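Serine protease inhibitor 2 (Anopheles gambiae, PDB 3PZF) inhibits the serine proteases CLIPB9, CLIPB10 and CLIPB4, so preventing the activation of phenoloxidases and holding back melanization in the mosquito hemolymph. Local coordinates at residues V42-V48 / Q335-I339; T53-E57 / H131-M135; N107-F113 / W154-H158; R162-I166 / V180-Y184. All coordinates share one frame; numbering follows the deposited sequence. Where two conformers were deposited one is given.

In the fold
The chain runs through strand 41-43 into helix 45-58, and contact 1 (42-48 with 335-339) closes the largest loop, bringing this early piece under strand 332-341 near the C-terminal end. The other three lie within that loop. Contact 2 joins helix 45-58 to the turn between helix 122-132 and strand 134-139. Contact 3 sets helix 144-158 on strand 105-115; its segments alternate with those of contact 2, so the two cross. Contact 4, in series after contact 3, has the shortest span and folds the loop after helix 144-158 onto strand 177-188; contact 1 closes last. Strands 134-139, 105-115, 177-188 and 332-341 are successive neighbours in sheet A, which is thereby gripped from both faces.

Contact 1 of 4, residues V42-V48 / Q335-I339; sequences VLSPFSV and QKAGI
At the shutter of the serpin fold, Gln335 reaches down from strand 332-341 onto the start of helix 45-58, where it meets Leu43, Ser44, Ser47 and Val48. Its CG stands anti to the backbone N (chi1 177°), and the chain beyond stays extended, carrying the amide to the backbone of Ser44: Gln335 CD is 3.8 Å from Ser44 N. Val48 lies against the same amide through CG2, its side chain crossing that of Gln335 at about a right angle. Beneath, Ser44 is the N-cap of the helix. Its OG accepts from Ser47 N at 3.3 Å, with 150° at the hydrogen, and from the hydroxyl of Ser47, whose OG is 2.8 Å from Ser44 OG; Ser44 OG also bonds to Leu387 O, so three partners hold this buried oxygen.

Here the helix enters behind sheet A, the sheet that opens in serpins to admit the reactive-centre loop, and the serine pair lies beneath Ile183 of strand 177-188 and Ile108 of strand 105-115. Farther along, the contact becomes apolar. Val42 CG1, placed between its own backbone N and carbonyl carbon, comes to 3.4 Å from Ala337 O and 4.1 Å from Ala337 CB. The other branch, Val42 CG2, meets Ile339 CG2 at 3.9 Å, the two side chains crossing at a slant, while Phe290 and Phe292 of strand 277-295 also pack on Val42.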
loop_
_atom_site.group_PDB
_atom_site.type_symbol
_atom_site.label_atom_id
_atom_site.label_comp_id
_atom_site.label_asym_id
_atom_site.label_seq_id
_atom_site.Cartn_x
_atom_site.Cartn_y
_atom_site.Cartn_z
ATOM N N VAL A 42 7.600 0.200 -1.295
ATOM C CA VAL A 42 6.351 0.736 -0.731
ATOM C C VAL A 42 5.203 0.222 -1.619
ATOM O O VAL A 42 5.315 0.174 -2.854
ATOM C CB VAL A 42 6.373 2.289 -0.645
ATOM C CG1 VAL A 42 6.474 2.915 -2.028
ATOM C CG2 VAL A 42 5.159 2.832 0.099
ATOM N N LEU A 43 4.141 -0.248 -0.982
ATOM C CA LEU A 43 2.973 -0.674 -1.739
ATOM C C LEU A 43 1.694 -0.385 -0.936
ATOM O O LEU A 43 1.752 0.107 0.202
ATOM C CB LEU A 43 3.087 -2.175 -2.063
ATOM C CG LEU A 43 2.963 -3.080 -0.829
ATOM C CD1 LEU A 43 2.186 -4.374 -1.201
ATOM C CD2 LEU A 43 4.313 -3.431 -0.221
ATOM N N SER A 44 0.542 -0.665 -1.530
ATOM C CA SER A 44 -0.717 -0.466 -0.808
ATOM C C SER A 44 -1.450 -1.802 -0.713
ATOM O O SER A 44 -2.117 -2.210 -1.658
ATOM C CB SER A 44 -1.596 0.580 -1.498
ATOM O OG SER A 44 -2.876 0.640 -0.856
ATOM N N PRO A 45 -1.304 -2.499 0.429
ATOM C CA PRO A 45 -1.907 -3.836 0.512
ATOM C C PRO A 45 -3.414 -3.745 0.427
ATOM O O PRO A 45 -4.034 -4.573 -0.236
ATOM C CB PRO A 45 -1.466 -4.363 1.890
ATOM C CG PRO A 45 -0.239 -3.492 2.264
ATOM C CD PRO A 45 -0.459 -2.159 1.602
ATOM N N PHE A 46 -4.007 -2.746 1.060
ATOM C CA PHE A 46 -5.470 -2.614 0.966
ATOM C C PHE A 46 -5.884 -2.480 -0.523
ATOM O O PHE A 46 -6.869 -3.082 -0.964
ATOM C CB PHE A 46 -5.944 -1.398 1.748
ATOM C CG PHE A 46 -7.383 -1.060 1.497
ATOM C CD1 PHE A 46 -8.373 -1.894 1.974
ATOM C CD2 PHE A 46 -7.743 0.078 0.780
ATOM C CE1 PHE A 46 -9.722 -1.608 1.735
ATOM C CE2 PHE A 46 -9.104 0.381 0.559
ATOM C CZ PHE A 46 -10.075 -0.478 1.030
ATOM N N SER A 47 -5.129 -1.704 -1.309
ATOM C CA SER A 47 -5.495 -1.518 -2.722
ATOM C C SER A 47 -5.392 -2.818 -3.477
ATOM O O SER A 47 -6.152 -3.058 -4.399
ATOM C CB SER A 47 -4.593 -0.453 -3.376
ATOM O OG SER A 47 -4.899 0.826 -2.826
ATOM N N VAL A 48 -4.451 -3.671 -3.102
ATOM C CA VAL A 48 -4.357 -4.976 -3.747
ATOM C C VAL A 48 -5.646 -5.749 -3.509
ATOM O O VAL A 48 -6.144 -6.421 -4.415
ATOM C CB VAL A 48 -3.146 -5.798 -3.274
ATOM C CG1 VAL A 48 -3.130 -7.184 -3.939
ATOM C CG2 VAL A 48 -1.849 -5.068 -3.609
ATOM N N GLN A 335 0.923 -2.202 -9.972
ATOM C CA GLN A 335 0.637 -1.243 -8.922
ATOM C C GLN A 335 1.855 -0.352 -8.736
ATOM O O GLN A 335 2.994 -0.830 -8.795
ATOM C CB GLN A 335 0.346 -1.945 -7.579
ATOM C CG GLN A 335 0.130 -0.945 -6.463
ATOM C CD GLN A 335 -0.339 -1.566 -5.138
ATOM O OE1 GLN A 335 -1.519 -1.480 -4.766
ATOM N NE2 GLN A 335 0.598 -2.129 -4.398
ATOM N N LYS A 336 1.637 0.938 -8.536
ATOM C CA LYS A 336 2.771 1.816 -8.201
ATOM C C LYS A 336 2.356 2.764 -7.087
ATOM O O LYS A 336 1.201 3.180 -6.999
ATOM C CB LYS A 336 3.233 2.617 -9.412
ATOM C CG LYS A 336 4.519 3.454 -9.155
ATOM C CD LYS A 336 5.135 3.914 -10.539
ATOM C CE LYS A 336 6.549 4.492 -10.364
ATOM N NZ LYS A 336 7.246 4.795 -11.699
ATOM N N ALA A 337 3.315 3.086 -6.220
ATOM C CA ALA A 337 3.080 3.969 -5.072
ATOM C C ALA A 337 4.319 4.815 -4.838
ATOM O O ALA A 337 5.423 4.305 -4.966
ATOM C CB ALA A 337 2.804 3.144 -3.825
ATOM N N GLY A 338 4.138 6.081 -4.479
ATOM C CA GLY A 338 5.275 6.899 -4.046
ATOM C C GLY A 338 5.099 7.258 -2.579
ATOM O O GLY A 338 3.989 7.315 -2.079
ATOM N N ILE A 339 6.184 7.512 -1.872
ATOM C CA ILE A 339 6.072 7.897 -0.455
ATOM C C ILE A 339 7.225 8.844 -0.186
ATOM O O ILE A 339 8.311 8.674 -0.725
ATOM C CB ILE A 339 6.154 6.689 0.479
ATOM C CG1 ILE A 339 5.851 7.079 1.952
ATOM C CG2 ILE A 339 7.512 5.981 0.327
ATOM C CD1 ILE A 339 4.379 7.552 2.219
#

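Contact 2 of 4, residues T53-E57 / H131-M135; sequences TLIYE and HYHAM
Tyr132 and Glu57 are brought together by two turns of their side chains: Tyr132 holds CG anti to its carbonyl carbon (chi1 -57°), which aims the ring at helix 45-58, and Glu57 bends sharply at its second torsion (chi2 -93°), which brings the carboxylate round to the phenol. The hydroxyl of Tyr132 then donates to Glu57, OH to OE2 being 2.6 Å. The oxygen receives it on its anti lone pair, away from OE1, and lies at the edge of the ring, in its plane, although the carboxylate as a whole is turned 74° from that plane. The same OE2 makes a salt bridge to Arg87 NE, a buried pairing that probably favours the charged carboxylate.

Thr53 comes to the ring with its methyl, CG2 lying 3.4 Å from Tyr132 OH and 3.6 Å from Tyr132 CE1, while its hydroxyl turns back to Lys49 O within the helix. Leu54 and Tyr132 lie alongside each other, running head to tail, with Leu54 CD2 3.6 Å from Tyr132 CD2. The other methyl, Leu54 CD1, touches Ala134 CB at 3.5 Å. His133, with positive phi, makes the turn between Tyr132 and Ala134.

The contact therefore wedges helix 45-58 against the junction of helix 122-132 and strand 134-139. Helix 83-98 adds Thr86 and Tyr90 against Thr53, and strand 105-115 lies behind Leu54 with Thr110 and Phe112.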
loop_
_atom_site.group_PDB
_atom_site.type_symbol
_atom_site.label_atom_id
_atom_site.label_comp_id
_atom_site.label_asym_id
_atom_site.label_seq_id
_atom_site.Cartn_x
_atom_site.Cartn_y
_atom_site.Cartn_z
ATOM N N THR A 53 -10.824 -7.973 -5.451
ATOM C CA THR A 53 -12.275 -7.994 -5.323
ATOM C C THR A 53 -12.902 -7.566 -6.651
ATOM O O THR A 53 -13.906 -8.134 -7.059
ATOM C CB THR A 53 -12.758 -7.122 -4.163
ATOM O OG1 THR A 53 -12.110 -7.562 -2.958
ATOM C CG2 THR A 53 -14.333 -7.263 -3.976
ATOM N N LEU A 54 -12.287 -6.633 -7.380
ATOM C CA LEU A 54 -12.844 -6.302 -8.728
ATOM C C LEU A 54 -12.788 -7.510 -9.647
ATOM O O LEU A 54 -13.694 -7.755 -10.445
ATOM C CB LEU A 54 -12.093 -5.131 -9.342
ATOM C CG LEU A 54 -12.479 -3.769 -8.733
ATOM C CD1 LEU A 54 -11.368 -2.762 -9.012
ATOM C CD2 LEU A 54 -13.850 -3.251 -9.271
ATOM N N ILE A 55 -11.721 -8.273 -9.549
ATOM C CA ILE A 55 -11.584 -9.450 -10.373
ATOM C C ILE A 55 -12.597 -10.498 -9.948
ATOM O O ILE A 55 -13.203 -11.163 -10.806
ATOM C CB ILE A 55 -10.151 -10.010 -10.311
ATOM C CG1 ILE A 55 -9.204 -9.043 -11.036
ATOM C CG2 ILE A 55 -10.103 -11.395 -10.940
ATOM C CD1 ILE A 55 -7.692 -9.360 -10.868
ATOM N N TYR A 56 -12.804 -10.629 -8.637
ATOM C CA TYR A 56 -13.876 -11.473 -8.103
ATOM C C TYR A 56 -15.248 -11.085 -8.664
ATOM O O TYR A 56 -15.992 -11.939 -9.120
ATOM C CB TYR A 56 -13.866 -11.411 -6.568
ATOM C CG TYR A 56 -14.831 -12.364 -5.892
ATOM C CD1 TYR A 56 -14.545 -13.717 -5.805
ATOM C CD2 TYR A 56 -16.002 -11.898 -5.318
ATOM C CE1 TYR A 56 -15.419 -14.586 -5.155
ATOM C CE2 TYR A 56 -16.885 -12.761 -4.678
ATOM C CZ TYR A 56 -16.581 -14.100 -4.601
ATOM O OH TYR A 56 -17.442 -14.970 -3.965
ATOM N N GLU A 57 -15.562 -9.791 -8.663
ATOM C CA GLU A 57 -16.830 -9.287 -9.190
ATOM C C GLU A 57 -16.986 -9.603 -10.686
ATOM O O GLU A 57 -18.110 -9.837 -11.164
ATOM C CB GLU A 57 -16.897 -7.764 -8.980
ATOM C CG GLU A 57 -17.133 -7.347 -7.504
ATOM C CD GLU A 57 -18.608 -7.153 -7.159
ATOM O OE1 GLU A 57 -19.515 -7.647 -7.917
ATOM O OE2 GLU A 57 -18.866 -6.500 -6.116
ATOM N N HIS A 131 -18.889 1.224 -5.978
ATOM C CA HIS A 131 -18.431 0.568 -4.759
ATOM C C HIS A 131 -16.906 0.530 -4.625
ATOM O O HIS A 131 -16.401 0.503 -3.518
ATOM C CB HIS A 131 -18.965 -0.861 -4.688
ATOM C CG HIS A 131 -20.455 -0.962 -4.815
ATOM N ND1 HIS A 131 -21.305 -0.803 -3.741
ATOM C CD2 HIS A 131 -21.244 -1.216 -5.887
ATOM C CE1 HIS A 131 -22.554 -0.956 -4.146
ATOM N NE2 HIS A 131 -22.545 -1.207 -5.447
ATOM N N TYR A 132 -16.184 0.508 -5.740
ATOM C CA TYR A 132 -14.730 0.281 -5.688
ATOM C C TYR A 132 -13.949 1.461 -6.219
ATOM O O TYR A 132 -12.720 1.434 -6.267
ATOM C CB TYR A 132 -14.372 -0.999 -6.457
ATOM C CG TYR A 132 -15.121 -2.209 -5.919
ATOM C CD1 TYR A 132 -14.755 -2.786 -4.699
ATOM C CD2 TYR A 132 -16.206 -2.756 -6.604
ATOM C CE1 TYR A 132 -15.435 -3.883 -4.186
ATOM C CE2 TYR A 132 -16.888 -3.846 -6.102
ATOM C CZ TYR A 132 -16.507 -4.407 -4.901
ATOM O OH TYR A 132 -17.198 -5.492 -4.408
ATOM N N HIS A 133 -14.666 2.503 -6.612
ATOM C CA HIS A 133 -14.043 3.715 -7.113
ATOM C C HIS A 133 -12.971 3.389 -8.151
ATOM O O HIS A 133 -11.863 3.936 -8.131
ATOM C CB HIS A 133 -13.525 4.530 -5.932
ATOM C CG HIS A 133 -14.636 4.969 -5.029
ATOM N ND1 HIS A 133 -15.556 5.925 -5.403
ATOM C CD2 HIS A 133 -15.034 4.522 -3.813
ATOM C CE1 HIS A 133 -16.442 6.085 -4.435
ATOM N NE2 HIS A 133 -16.148 5.243 -3.460
ATOM N N ALA A 134 -13.352 2.478 -9.041
ATOM C CA ALA A 134 -12.531 2.015 -10.159
ATOM C C ALA A 134 -13.246 2.264 -11.487
ATOM O O ALA A 134 -14.483 2.351 -11.535
ATOM C CB ALA A 134 -12.258 0.529 -9.998
ATOM N N MET A 135 -12.481 2.352 -12.575
ATOM C CA MET A 135 -13.075 2.596 -13.887
ATOM C C MET A 135 -12.474 1.657 -14.929
ATOM O O MET A 135 -11.514 0.939 -14.638
ATOM C CB MET A 135 -12.866 4.052 -14.295
ATOM C CG MET A 135 -13.636 5.027 -13.419
ATOM S SD MET A 135 -13.614 6.734 -14.009
ATOM C CE MET A 135 -12.556 7.506 -12.775
#

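Contact 3 of 4, residues N107-F113 / W154-H158; sequences NIATNFF and WVSEH
Helix segment 154-158 runs nearly antiparallel to strand segment 107-113, at 157° with the axes 9.5 Å apart at their closest, and the backbones come nearest at Ala109 and His158. Trp154 carries most of the packing between them. Its indole stands end-on to the strand, with CH2 pointing at the backbone of Ala109 and 3.7 Å from Ala109 CB. On one face sit Phe113 and Asn111. Phe113 presents its CZ edge in a T-shaped stack on the five-membered ring, with centroids 5.4 Å apart and planes at 87°; Asn111, in one of its two conformers, lays CB over the six-membered ring as a CH-pi contact. His158 CD2 lies over the opposite face, so the indole is sandwiched between them, which limits its rotation. Ala109 CB also meets His158 CB at 3.7 Å. Farther along the strand, Asn107 ND2 donates to His158 O at 3.0 Å, 159° at the hydrogen, on a lone pair in the carbonyl plane.

This is helix F of the serpin fold lying across the front of sheet A. Strand 105-115 is flanked there by strands 134-139 and 177-188, and its other face, through Thr110 and Phe112, packs on Leu54 of helix 45-58.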
loop_
_atom_site.group_PDB
_atom_site.type_symbol
_atom_site.label_atom_id
_atom_site.label_comp_id
_atom_site.label_asym_id
_atom_site.label_seq_id
_atom_site.Cartn_x
_atom_site.Cartn_y
_atom_site.Cartn_z
ATOM N N ASN A 107 -5.544 9.616 -2.413
ATOM C CA ASN A 107 -6.328 9.118 -3.554
ATOM C C ASN A 107 -5.874 7.725 -3.959
ATOM O O ASN A 107 -4.677 7.486 -4.150
ATOM C CB ASN A 107 -6.259 10.077 -4.749
ATOM C CG ASN A 107 -7.251 9.714 -5.847
ATOM O OD1 ASN A 107 -8.411 9.395 -5.567
ATOM N ND2 ASN A 107 -6.801 9.750 -7.096
ATOM N N ILE A 108 -6.833 6.803 -4.056
ATOM C CA ILE A 108 -6.584 5.480 -4.609
ATOM C C ILE A 108 -7.251 5.418 -5.989
ATOM O O ILE A 108 -8.447 5.700 -6.126
ATOM C CB ILE A 108 -7.169 4.403 -3.690
ATOM C CG1 ILE A 108 -6.427 4.394 -2.344
ATOM C CG2 ILE A 108 -7.109 3.015 -4.333
ATOM C CD1 ILE A 108 -7.246 3.611 -1.271
ATOM N N ALA A 109 -6.480 5.099 -7.020
ATOM C CA ALA A 109 -7.012 5.117 -8.381
ATOM C C ALA A 109 -6.782 3.772 -9.042
ATOM O O ALA A 109 -5.683 3.209 -8.968
ATOM C CB ALA A 109 -6.387 6.230 -9.195
ATOM N N THR A 110 -7.818 3.269 -9.712
ATOM C CA THR A 110 -7.764 1.932 -10.275
ATOM C C THR A 110 -8.483 1.950 -11.621
ATOM O O THR A 110 -9.586 2.491 -11.731
ATOM C CB THR A 110 -8.487 0.904 -9.334
ATOM O OG1 THR A 110 -7.911 0.924 -8.029
ATOM C CG2 THR A 110 -8.414 -0.531 -9.900
ATOM N N ASN A 111 -7.858 1.361 -12.638
ATOM C CA ASN A 111 -8.409 1.335 -13.995
ATOM C C ASN A 111 -8.107 0.003 -14.680
ATOM O O ASN A 111 -6.959 -0.439 -14.679
ATOM C CB ASN A 111 -7.769 2.468 -14.828
ATOM C CG ASN A 111 -8.605 2.881 -16.037
ATOM O OD1 ASN A 111 -9.340 2.079 -16.621
ATOM N ND2 ASN A 111 -8.458 4.145 -16.441
ATOM N N PHE A 112 -9.116 -0.613 -15.287
ATOM C CA PHE A 112 -8.876 -1.661 -16.275
ATOM C C PHE A 112 -8.707 -0.988 -17.642
ATOM O O PHE A 112 -9.579 -0.249 -18.071
ATOM C CB PHE A 112 -10.055 -2.600 -16.425
ATOM C CG PHE A 112 -10.327 -3.485 -15.237
ATOM C CD1 PHE A 112 -9.893 -4.804 -15.224
ATOM C CD2 PHE A 112 -11.111 -3.029 -14.184
ATOM C CE1 PHE A 112 -10.189 -5.630 -14.134
ATOM C CE2 PHE A 112 -11.431 -3.864 -13.124
ATOM C CZ PHE A 112 -10.973 -5.165 -13.108
ATOM N N PHE A 113 -7.593 -1.244 -18.312
ATOM C CA PHE A 113 -7.385 -0.778 -19.689
ATOM C C PHE A 113 -7.632 -1.965 -20.623
ATOM O O PHE A 113 -6.877 -2.940 -20.622
ATOM C CB PHE A 113 -5.965 -0.215 -19.838
ATOM C CG PHE A 113 -5.722 1.049 -19.035
ATOM C CD1 PHE A 113 -6.149 2.275 -19.521
ATOM C CD2 PHE A 113 -5.111 1.009 -17.777
ATOM C CE1 PHE A 113 -5.951 3.430 -18.807
ATOM C CE2 PHE A 113 -4.907 2.172 -17.054
ATOM C CZ PHE A 113 -5.327 3.382 -17.562
ATOM N N TRP A 154 -2.642 8.783 -17.358
ATOM C CA TRP A 154 -3.686 8.515 -16.387
ATOM C C TRP A 154 -3.066 8.438 -14.992
ATOM O O TRP A 154 -3.619 8.958 -14.016
ATOM C CB TRP A 154 -4.413 7.215 -16.751
ATOM C CG TRP A 154 -5.456 6.801 -15.767
ATOM C CD1 TRP A 154 -6.781 7.154 -15.763
ATOM C CD2 TRP A 154 -5.262 5.947 -14.641
ATOM N NE1 TRP A 154 -7.418 6.580 -14.684
ATOM C CE2 TRP A 154 -6.510 5.824 -13.984
ATOM C CE3 TRP A 154 -4.155 5.270 -14.122
ATOM C CZ2 TRP A 154 -6.677 5.054 -12.848
ATOM C CZ3 TRP A 154 -4.326 4.498 -12.991
ATOM C CH2 TRP A 154 -5.572 4.402 -12.360
ATOM N N VAL A 155 -1.902 7.805 -14.899
ATOM C CA VAL A 155 -1.202 7.704 -13.610
ATOM C C VAL A 155 -0.873 9.106 -13.084
ATOM O O VAL A 155 -1.124 9.418 -11.910
ATOM C CB VAL A 155 0.079 6.840 -13.733
ATOM C CG1 VAL A 155 1.042 7.084 -12.549
ATOM C CG2 VAL A 155 -0.297 5.361 -13.843
ATOM N N SER A 156 -0.333 9.957 -13.951
ATOM C CA SER A 156 0.043 11.317 -13.553
ATOM C C SER A 156 -1.171 12.118 -13.085
ATOM O O SER A 156 -1.159 12.746 -12.035
ATOM C CB SER A 156 0.704 12.050 -14.720
ATOM O OG SER A 156 1.138 13.334 -14.306
ATOM N N GLU A 157 -2.215 12.091 -13.895
ATOM C CA GLU A 157 -3.441 12.815 -13.630
ATOM C C GLU A 157 -4.072 12.427 -12.291
ATOM O O GLU A 157 -4.660 13.271 -11.620
ATOM C CB GLU A 157 -4.414 12.571 -14.794
ATOM C CG GLU A 157 -5.880 12.782 -14.482
ATOM C CD GLU A 157 -6.771 12.464 -15.672
ATOM O OE1 GLU A 157 -6.229 12.211 -16.772
ATOM O OE2 GLU A 157 -8.010 12.465 -15.508
ATOM N N HIS A 158 -3.925 11.166 -11.892
ATOM C CA HIS A 158 -4.574 10.677 -10.665
ATOM C C HIS A 158 -3.671 10.664 -9.426
ATOM O O HIS A 158 -4.111 10.274 -8.334
ATOM C CB HIS A 158 -5.184 9.291 -10.911
ATOM C CG HIS A 158 -6.349 9.321 -11.852
ATOM N ND1 HIS A 158 -7.648 9.481 -11.421
ATOM C CD2 HIS A 158 -6.408 9.255 -13.202
ATOM C CE1 HIS A 158 -8.458 9.494 -12.462
ATOM N NE2 HIS A 158 -7.733 9.361 -13.557
#

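Contact 4 of 4, residues R162-I166 / V180-Y184; sequences RLREI and VNVIY
Arg162 and Tyr184 meet at one end of segment 162-166, in the loop that follows helix F of the serpin fold, where it doubles back over strand 177-188 of sheet A; the two segments run 165° apart in direction. It is the aliphatic root of the arginine that touches the ring: Arg162 CB comes up at the edge of Tyr184, near its plane and 3.5 Å from Tyr184 CD1. A bend at the second torsion (chi2 57°) then takes the guanidinium off, turned 84° from the ring plane, to where Arg162 NE forms a salt bridge with Glu347. That glutamate belongs to the hinge required for protease binding, so this loop is tied to the root of the reactive-centre loop.

Leu163 lies alongside Val182, the two pointing opposite ways, with Leu163 CD1 4.1 Å from Val182 CB. Val155 of helix 144-158 also packs on Leu163, and Lys336 of strand 332-341 closes in beside it while bonding through NZ to Glu165 O. At the far end of the segment Ile166, its CG1 anti to the backbone N, extends CD1 to the strand and meets Val180 tip to tip, yet crosses Val182 at an angle: the single methyl Ile166 CD1 is 3.9 Å from Val180 CG1 and 4.2 Å from Val182 CG1.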
loop_
_atom_site.group_PDB
_atom_site.type_symbol
_atom_site.label_atom_id
_atom_site.label_comp_id
_atom_site.label_asym_id
_atom_site.label_seq_id
_atom_site.Cartn_x
_atom_site.Cartn_y
_atom_site.Cartn_z
ATOM N N ARG A 162 2.727 13.072 -8.915
ATOM C CA ARG A 162 3.678 12.465 -7.985
ATOM C C ARG A 162 4.306 11.270 -8.665
ATOM O O ARG A 162 5.488 10.995 -8.478
ATOM C CB ARG A 162 2.986 12.038 -6.689
ATOM C CG ARG A 162 3.903 11.353 -5.656
ATOM C CD ARG A 162 5.104 12.214 -5.256
ATOM N NE ARG A 162 5.964 11.489 -4.312
ATOM C CZ ARG A 162 6.858 10.567 -4.668
ATOM N NH1 ARG A 162 7.033 10.275 -5.959
ATOM N NH2 ARG A 162 7.590 9.960 -3.742
ATOM N N LEU A 163 3.495 10.571 -9.461
ATOM C CA LEU A 163 3.949 9.442 -10.264
ATOM C C LEU A 163 3.636 9.781 -11.722
ATOM O O LEU A 163 2.560 10.303 -12.017
ATOM C CB LEU A 163 3.190 8.153 -9.896
ATOM C CG LEU A 163 3.156 7.718 -8.425
ATOM C CD1 LEU A 163 2.307 6.465 -8.260
ATOM C CD2 LEU A 163 4.585 7.511 -7.883
ATOM N N ARG A 164 4.560 9.446 -12.620
ATOM C CA ARG A 164 4.507 9.896 -14.008
ATOM C C ARG A 164 4.375 8.751 -14.999
ATOM O O ARG A 164 3.992 8.966 -16.138
ATOM C CB ARG A 164 5.789 10.659 -14.348
ATOM C CG ARG A 164 6.048 11.900 -13.511
ATOM C CD ARG A 164 5.110 13.034 -13.891
ATOM N NE ARG A 164 5.409 14.254 -13.142
ATOM C CZ ARG A 164 5.149 15.484 -13.576
ATOM N NH1 ARG A 164 4.587 15.672 -14.765
ATOM N NH2 ARG A 164 5.462 16.529 -12.822
ATOM N N GLU A 165 4.722 7.536 -14.591
ATOM C CA GLU A 165 4.636 6.412 -15.512
ATOM C C GLU A 165 4.673 5.111 -14.758
ATOM O O GLU A 165 5.188 5.028 -13.638
ATOM C CB GLU A 165 5.789 6.422 -16.518
ATOM C CG GLU A 165 7.130 6.062 -15.906
ATOM C CD GLU A 165 7.755 7.230 -15.159
ATOM O OE1 GLU A 165 8.386 7.013 -14.093
ATOM O OE2 GLU A 165 7.622 8.372 -15.653
ATOM N N ILE A 166 4.144 4.082 -15.394
ATOM C CA ILE A 166 4.100 2.787 -14.763
ATOM C C ILE A 166 4.359 1.659 -15.756
ATOM O O ILE A 166 4.731 0.566 -15.356
ATOM C CB ILE A 166 2.761 2.597 -14.044
ATOM C CG1 ILE A 166 2.793 1.359 -13.152
ATOM C CG2 ILE A 166 1.609 2.490 -15.050
ATOM C CD1 ILE A 166 1.609 1.321 -12.164
ATOM N N VAL A 180 -4.531 -1.569 -13.506
ATOM C CA VAL A 180 -3.502 -0.666 -12.975
ATOM C C VAL A 180 -4.041 -0.001 -11.732
ATOM O O VAL A 180 -5.171 0.455 -11.729
ATOM C CB VAL A 180 -3.145 0.423 -14.015
ATOM C CG1 VAL A 180 -2.098 1.393 -13.443
ATOM C CG2 VAL A 180 -2.607 -0.215 -15.273
ATOM N N ASN A 181 -3.242 0.029 -10.667
ATOM C CA ASN A 181 -3.613 0.733 -9.464
ATOM C C ASN A 181 -2.477 1.634 -8.993
ATOM O O ASN A 181 -1.320 1.234 -8.982
ATOM C CB ASN A 181 -3.955 -0.252 -8.346
ATOM C CG ASN A 181 -4.178 0.440 -7.017
ATOM O OD1 ASN A 181 -5.262 0.969 -6.742
ATOM N ND2 ASN A 181 -3.160 0.457 -6.200
ATOM N N VAL A 182 -2.825 2.852 -8.600
ATOM C CA VAL A 182 -1.854 3.762 -8.011
ATOM C C VAL A 182 -2.476 4.412 -6.783
ATOM O O VAL A 182 -3.689 4.414 -6.592
ATOM C CB VAL A 182 -1.360 4.861 -8.998
ATOM C CG1 VAL A 182 -0.592 4.235 -10.171
ATOM C CG2 VAL A 182 -2.528 5.673 -9.531
ATOM N N ILE A 183 -1.620 4.960 -5.932
ATOM C CA ILE A 183 -2.084 5.593 -4.711
ATOM C C ILE A 183 -1.208 6.800 -4.454
ATOM O O ILE A 183 -0.037 6.811 -4.840
ATOM C CB ILE A 183 -2.015 4.653 -3.509
ATOM C CG1 ILE A 183 -2.672 5.324 -2.293
ATOM C CG2 ILE A 183 -0.548 4.277 -3.230
ATOM C CD1 ILE A 183 -2.834 4.390 -1.080
ATOM N N TYR A 184 -1.797 7.833 -3.867
ATOM C CA TYR A 184 -1.072 9.080 -3.623
ATOM C C TYR A 184 -1.526 9.608 -2.279
ATOM O O TYR A 184 -2.706 9.475 -1.919
ATOM C CB TYR A 184 -1.359 10.095 -4.736
ATOM C CG TYR A 184 -1.063 11.531 -4.351
ATOM C CD1 TYR A 184 0.209 12.061 -4.503
ATOM C CD2 TYR A 184 -2.056 12.347 -3.822
ATOM C CE1 TYR A 184 0.482 13.385 -4.160
ATOM C CE2 TYR A 184 -1.797 13.666 -3.477
ATOM C CZ TYR A 184 -0.531 14.178 -3.645
ATOM O OH TYR A 184 -0.276 15.484 -3.292
#